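Local coordinates for type IV pilus secretin PilQ family protein (Vibrio cholerae, PDB 6W6M) that probably forms the gated outer-membrane channel through which the type IV competence pilus of Vibrio cholerae passes during natural transformation, at residues H526-L538 with G545-K557. Sequence-based numbering, arbitrary orientation.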
loop_
_atom_site.group_PDB
_atom_site.type_symbol
_atom_site.label_atom_id
_atom_site.label_comp_id
_atom_site.label_asym_id
_atom_site.label_seq_id
_atom_site.Cartn_x
_atom_site.Cartn_y
_atom_site.Cartn_z
ATOM N N HIS A 526 -2.446 56.428 -11.593
ATOM C CA HIS A 526 -2.728 57.725 -11.004
ATOM C C HIS A 526 -3.786 57.556 -9.924
ATOM O O HIS A 526 -4.657 56.701 -10.040
ATOM C CB HIS A 526 -3.194 58.700 -12.075
ATOM C CG HIS A 526 -3.460 60.071 -11.560
ATOM N ND1 HIS A 526 -2.483 60.853 -10.989
ATOM C CD2 HIS A 526 -4.590 60.809 -11.541
ATOM C CE1 HIS A 526 -3.002 62.013 -10.636
ATOM N NE2 HIS A 526 -4.280 62.010 -10.959
ATOM N N SER A 527 -3.708 58.358 -8.863
ATOM C CA SER A 527 -4.738 58.266 -7.830
ATOM C C SER A 527 -4.863 59.575 -7.062
ATOM O O SER A 527 -3.879 60.291 -6.893
ATOM C CB SER A 527 -4.453 57.123 -6.857
ATOM O OG SER A 527 -3.260 57.354 -6.146
ATOM N N ILE A 528 -6.077 59.865 -6.589
ATOM C CA ILE A 528 -6.408 61.102 -5.886
ATOM C C ILE A 528 -7.412 60.801 -4.784
ATOM O O ILE A 528 -8.432 60.160 -5.035
ATOM C CB ILE A 528 -6.991 62.159 -6.845
ATOM C CG1 ILE A 528 -5.951 62.616 -7.855
ATOM C CG2 ILE A 528 -7.453 63.361 -6.087
ATOM C CD1 ILE A 528 -6.524 63.441 -8.968
ATOM N N ASN A 529 -7.151 61.293 -3.572
ATOM C CA ASN A 529 -8.069 61.122 -2.449
ATOM C C ASN A 529 -8.318 62.450 -1.753
ATOM O O ASN A 529 -7.391 63.240 -1.573
ATOM C CB ASN A 529 -7.532 60.146 -1.406
ATOM C CG ASN A 529 -7.537 58.736 -1.879
ATOM O OD1 ASN A 529 -8.292 58.375 -2.778
ATOM N ND2 ASN A 529 -6.673 57.920 -1.299
ATOM N N ASN A 530 -9.558 62.670 -1.331
ATOM C CA ASN A 530 -9.939 63.847 -0.568
ATOM C C ASN A 530 -10.856 63.433 0.569
ATOM O O ASN A 530 -11.621 62.484 0.447
ATOM C CB ASN A 530 -10.643 64.876 -1.446
ATOM C CG ASN A 530 -9.706 65.549 -2.417
ATOM O OD1 ASN A 530 -9.238 66.654 -2.173
ATOM N ND2 ASN A 530 -9.432 64.891 -3.532
ATOM N N SER A 531 -10.794 64.156 1.683
ATOM C CA SER A 531 -11.685 63.835 2.791
ATOM C C SER A 531 -11.851 65.040 3.704
ATOM O O SER A 531 -10.934 65.850 3.839
ATOM C CB SER A 531 -11.160 62.642 3.588
ATOM O OG SER A 531 -12.001 62.362 4.687
ATOM N N VAL A 532 -13.023 65.148 4.324
ATOM C CA VAL A 532 -13.350 66.223 5.255
ATOM C C VAL A 532 -14.197 65.650 6.381
ATOM O O VAL A 532 -15.081 64.828 6.139
ATOM C CB VAL A 532 -14.116 67.372 4.566
ATOM C CG1 VAL A 532 -14.542 68.401 5.571
ATOM C CG2 VAL A 532 -13.274 68.023 3.510
ATOM N N ASP A 533 -13.941 66.079 7.612
ATOM C CA ASP A 533 -14.937 65.869 8.659
ATOM C C ASP A 533 -15.121 67.161 9.433
ATOM O O ASP A 533 -14.146 67.793 9.832
ATOM C CB ASP A 533 -14.580 64.725 9.604
ATOM C CG ASP A 533 -13.304 64.953 10.327
ATOM O OD1 ASP A 533 -12.641 65.963 10.051
ATOM O OD2 ASP A 533 -12.962 64.126 11.192
ATOM N N LYS A 534 -16.372 67.554 9.640
ATOM C CA LYS A 534 -16.644 68.906 10.091
ATOM C C LYS A 534 -17.824 68.928 11.047
ATOM O O LYS A 534 -18.389 67.898 11.402
ATOM C CB LYS A 534 -16.902 69.833 8.910
ATOM C CG LYS A 534 -17.941 69.356 7.946
ATOM C CD LYS A 534 -18.315 70.484 7.024
ATOM C CE LYS A 534 -18.993 69.996 5.774
ATOM N NZ LYS A 534 -18.843 70.968 4.661
ATOM N N VAL A 535 -18.154 70.131 11.494
ATOM C CA VAL A 535 -19.343 70.344 12.324
ATOM C C VAL A 535 -20.517 70.691 11.417
ATOM O O VAL A 535 -20.364 71.537 10.524
ATOM C CB VAL A 535 -19.080 71.444 13.348
ATOM C CG1 VAL A 535 -20.330 71.764 14.130
ATOM C CG2 VAL A 535 -17.985 71.008 14.290
ATOM N N PRO A 536 -21.686 70.068 11.603
ATOM C CA PRO A 536 -22.706 70.063 10.540
ATOM C C PRO A 536 -23.013 71.391 9.864
ATOM O O PRO A 536 -23.260 71.401 8.652
ATOM C CB PRO A 536 -23.916 69.494 11.276
ATOM C CG PRO A 536 -23.307 68.490 12.158
ATOM C CD PRO A 536 -22.025 69.097 12.657
ATOM N N LEU A 537 -23.005 72.509 10.580
ATOM C CA LEU A 537 -23.334 73.771 9.932
ATOM C C LEU A 537 -22.209 74.791 9.946
ATOM O O LEU A 537 -22.141 75.628 9.046
ATOM C CB LEU A 537 -24.573 74.396 10.579
ATOM C CG LEU A 537 -24.939 75.762 10.002
ATOM C CD1 LEU A 537 -25.299 75.627 8.527
ATOM C CD2 LEU A 537 -26.069 76.403 10.781
ATOM N N LEU A 538 -21.327 74.744 10.940
ATOM C CA LEU A 538 -20.302 75.765 11.070
ATOM C C LEU A 538 -19.121 75.518 10.149
ATOM O O LEU A 538 -18.478 76.475 9.711
ATOM C CB LEU A 538 -19.834 75.834 12.516
ATOM C CG LEU A 538 -20.926 76.295 13.469
ATOM C CD1 LEU A 538 -20.466 76.210 14.907
ATOM C CD2 LEU A 538 -21.340 77.706 13.120
ATOM N N GLY A 545 -14.916 78.941 8.755
ATOM C CA GLY A 545 -15.174 77.513 8.721
ATOM C C GLY A 545 -13.963 76.666 9.043
ATOM O O GLY A 545 -14.101 75.576 9.598
ATOM N N ALA A 546 -12.765 77.160 8.725
ATOM C CA ALA A 546 -11.537 76.415 8.974
ATOM C C ALA A 546 -11.314 76.117 10.445
ATOM O O ALA A 546 -10.426 75.325 10.769
ATOM C CB ALA A 546 -10.340 77.177 8.419
ATOM N N LEU A 547 -12.087 76.720 11.337
ATOM C CA LEU A 547 -11.990 76.419 12.754
ATOM C C LEU A 547 -12.831 75.223 13.166
ATOM O O LEU A 547 -12.782 74.834 14.336
ATOM C CB LEU A 547 -12.414 77.636 13.579
ATOM C CG LEU A 547 -11.591 78.929 13.530
ATOM C CD1 LEU A 547 -12.245 80.065 14.296
ATOM C CD2 LEU A 547 -10.205 78.656 14.076
ATOM N N PHE A 548 -13.587 74.629 12.245
ATOM C CA PHE A 548 -14.578 73.614 12.580
ATOM C C PHE A 548 -14.460 72.382 11.695
ATOM O O PHE A 548 -15.447 71.690 11.456
ATOM C CB PHE A 548 -15.992 74.176 12.467
ATOM C CG PHE A 548 -16.292 75.277 13.432
ATOM C CD1 PHE A 548 -16.678 74.990 14.728
ATOM C CD2 PHE A 548 -16.216 76.599 13.039
ATOM C CE1 PHE A 548 -16.966 75.999 15.611
ATOM C CE2 PHE A 548 -16.499 77.606 13.920
ATOM C CZ PHE A 548 -16.877 77.307 15.207
ATOM N N ARG A 549 -13.270 72.065 11.196
ATOM C CA ARG A 549 -13.177 70.981 10.225
ATOM C C ARG A 549 -11.745 70.489 10.132
ATOM O O ARG A 549 -10.794 71.241 10.351
ATOM C CB ARG A 549 -13.666 71.431 8.853
ATOM C CG ARG A 549 -12.718 72.334 8.142
ATOM C CD ARG A 549 -13.392 73.041 7.016
ATOM N NE ARG A 549 -12.476 73.945 6.346
ATOM C CZ ARG A 549 -12.855 74.937 5.554
ATOM N NH1 ARG A 549 -14.139 75.162 5.336
ATOM N NH2 ARG A 549 -11.947 75.710 4.988
ATOM N N ARG A 550 -11.604 69.212 9.784
ATOM C CA ARG A 550 -10.322 68.635 9.406
ATOM C C ARG A 550 -10.390 68.223 7.949
ATOM O O ARG A 550 -11.397 67.661 7.507
ATOM C CB ARG A 550 -9.955 67.435 10.272
ATOM C CG ARG A 550 -8.717 66.721 9.799
ATOM C CD ARG A 550 -8.248 65.709 10.805
ATOM N NE ARG A 550 -9.291 64.751 11.127
ATOM C CZ ARG A 550 -9.251 63.926 12.162
ATOM N NH1 ARG A 550 -8.220 63.943 12.987
ATOM N NH2 ARG A 550 -10.247 63.088 12.374
ATOM N N THR A 551 -9.323 68.511 7.215
ATOM C CA THR A 551 -9.229 68.320 5.778
ATOM C C THR A 551 -7.991 67.499 5.435
ATOM O O THR A 551 -6.905 67.728 5.977
ATOM C CB THR A 551 -9.183 69.677 5.071
ATOM O OG1 THR A 551 -8.057 70.424 5.538
ATOM C CG2 THR A 551 -10.445 70.468 5.303
ATOM N N TYR A 552 -8.162 66.545 4.519
ATOM C CA TYR A 552 -7.099 65.625 4.129
ATOM C C TYR A 552 -7.082 65.501 2.616
ATOM O O TYR A 552 -8.144 65.408 2.002
ATOM C CB TYR A 552 -7.324 64.261 4.775
ATOM C CG TYR A 552 -6.339 63.202 4.368
ATOM C CD1 TYR A 552 -5.056 63.175 4.895
ATOM C CD2 TYR A 552 -6.681 62.240 3.441
ATOM C CE1 TYR A 552 -4.156 62.215 4.523
ATOM C CE2 TYR A 552 -5.784 61.281 3.058
ATOM C CZ TYR A 552 -4.525 61.270 3.602
ATOM O OH TYR A 552 -3.630 60.306 3.218
ATOM N N GLU A 553 -5.895 65.495 2.017
ATOM C CA GLU A 553 -5.789 65.390 0.569
ATOM C C GLU A 553 -4.501 64.697 0.153
ATOM O O GLU A 553 -3.423 65.011 0.664
ATOM C CB GLU A 553 -5.855 66.754 -0.069
ATOM C CG GLU A 553 -5.823 66.708 -1.556
ATOM C CD GLU A 553 -5.939 68.076 -2.166
ATOM O OE1 GLU A 553 -6.006 69.058 -1.399
ATOM O OE2 GLU A 553 -5.971 68.173 -3.410
ATOM N N GLN A 554 -4.606 63.769 -0.798
ATOM C CA GLN A 554 -3.452 62.973 -1.192
ATOM C C GLN A 554 -3.485 62.688 -2.686
ATOM O O GLN A 554 -4.553 62.618 -3.289
ATOM C CB GLN A 554 -3.410 61.669 -0.410
ATOM C CG GLN A 554 -2.184 60.863 -0.654
ATOM C CD GLN A 554 -2.111 59.681 0.257
ATOM O OE1 GLN A 554 -2.946 59.516 1.141
ATOM N NE2 GLN A 554 -1.122 58.827 0.036
ATOM N N MET A 555 -2.318 62.640 -3.337
ATOM C CA MET A 555 -2.218 62.349 -4.769
ATOM C C MET A 555 -0.954 61.546 -5.100
ATOM O O MET A 555 0.120 61.845 -4.587
ATOM C CB MET A 555 -2.233 63.647 -5.578
ATOM C CG MET A 555 -2.036 63.445 -7.071
ATOM S SD MET A 555 -2.108 64.960 -8.041
ATOM C CE MET A 555 -0.547 65.723 -7.610
ATOM N N GLY A 556 -1.080 60.529 -5.953
ATOM C CA GLY A 556 0.056 59.706 -6.342
ATOM C C GLY A 556 0.080 59.450 -7.830
ATOM O O GLY A 556 -0.959 59.451 -8.492
ATOM N N LYS A 557 1.280 59.214 -8.358
ATOM C CA LYS A 557 1.435 58.940 -9.780
ATOM C C LYS A 557 2.633 58.035 -10.021
ATOM O O LYS A 557 3.687 58.220 -9.411
ATOM C CB LYS A 557 1.600 60.230 -10.571
ATOM C CG LYS A 557 2.156 60.016 -11.942
ATOM C CD LYS A 557 2.237 61.302 -12.716
ATOM C CE LYS A 557 0.865 61.798 -13.077
ATOM N NZ LYS A 557 0.951 62.909 -14.048
#
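D533 and R550 face each other as a hydrogen-bonded pair near one end of an antiparallel hairpin, illustrating how an ion pair can be laid across two neighbouring strands. R550 is the one to follow. Its CB lies 3.1 Å from D533 OD1, and CG stays within 4.0 Å of that oxygen. The chain leaves CG anti to the backbone N (chi1 173°) and then bends at chi3, 56°, swinging the guanidinium over to the carboxylate; NE sits 3.7 Å from both D533 OD1 and OD2, and CZ 3.8 Å from OD2. At the tip, NH2 makes a salt bridge to D533 OD2 at 3.1 Å, reaching it on the syn side with the two planes only 12° apart, though the bond is tilted out of both. NH1 turns to the carbonyl of A383, so the guanidinium is gripped from two quarters, and L382 packs on both partners.

Paired amides continue this register to S527 and G556. K534 and R549 form the last, non-hydrogen-bonded pair; beyond the strands, V535 N donates a hydrogen bond to F548 O at 3.1 Å. There L538 lies over one face of the F548 ring in a CH-pi contact, its CB 3.7 Å from the centroid.

Strand 320-347 flanks 549-557, while a neighbouring subunit's strand pairs with 526-534. Such a hairpin, continued across the interface, is characteristic of the multi-subunit beta-barrel of secretins.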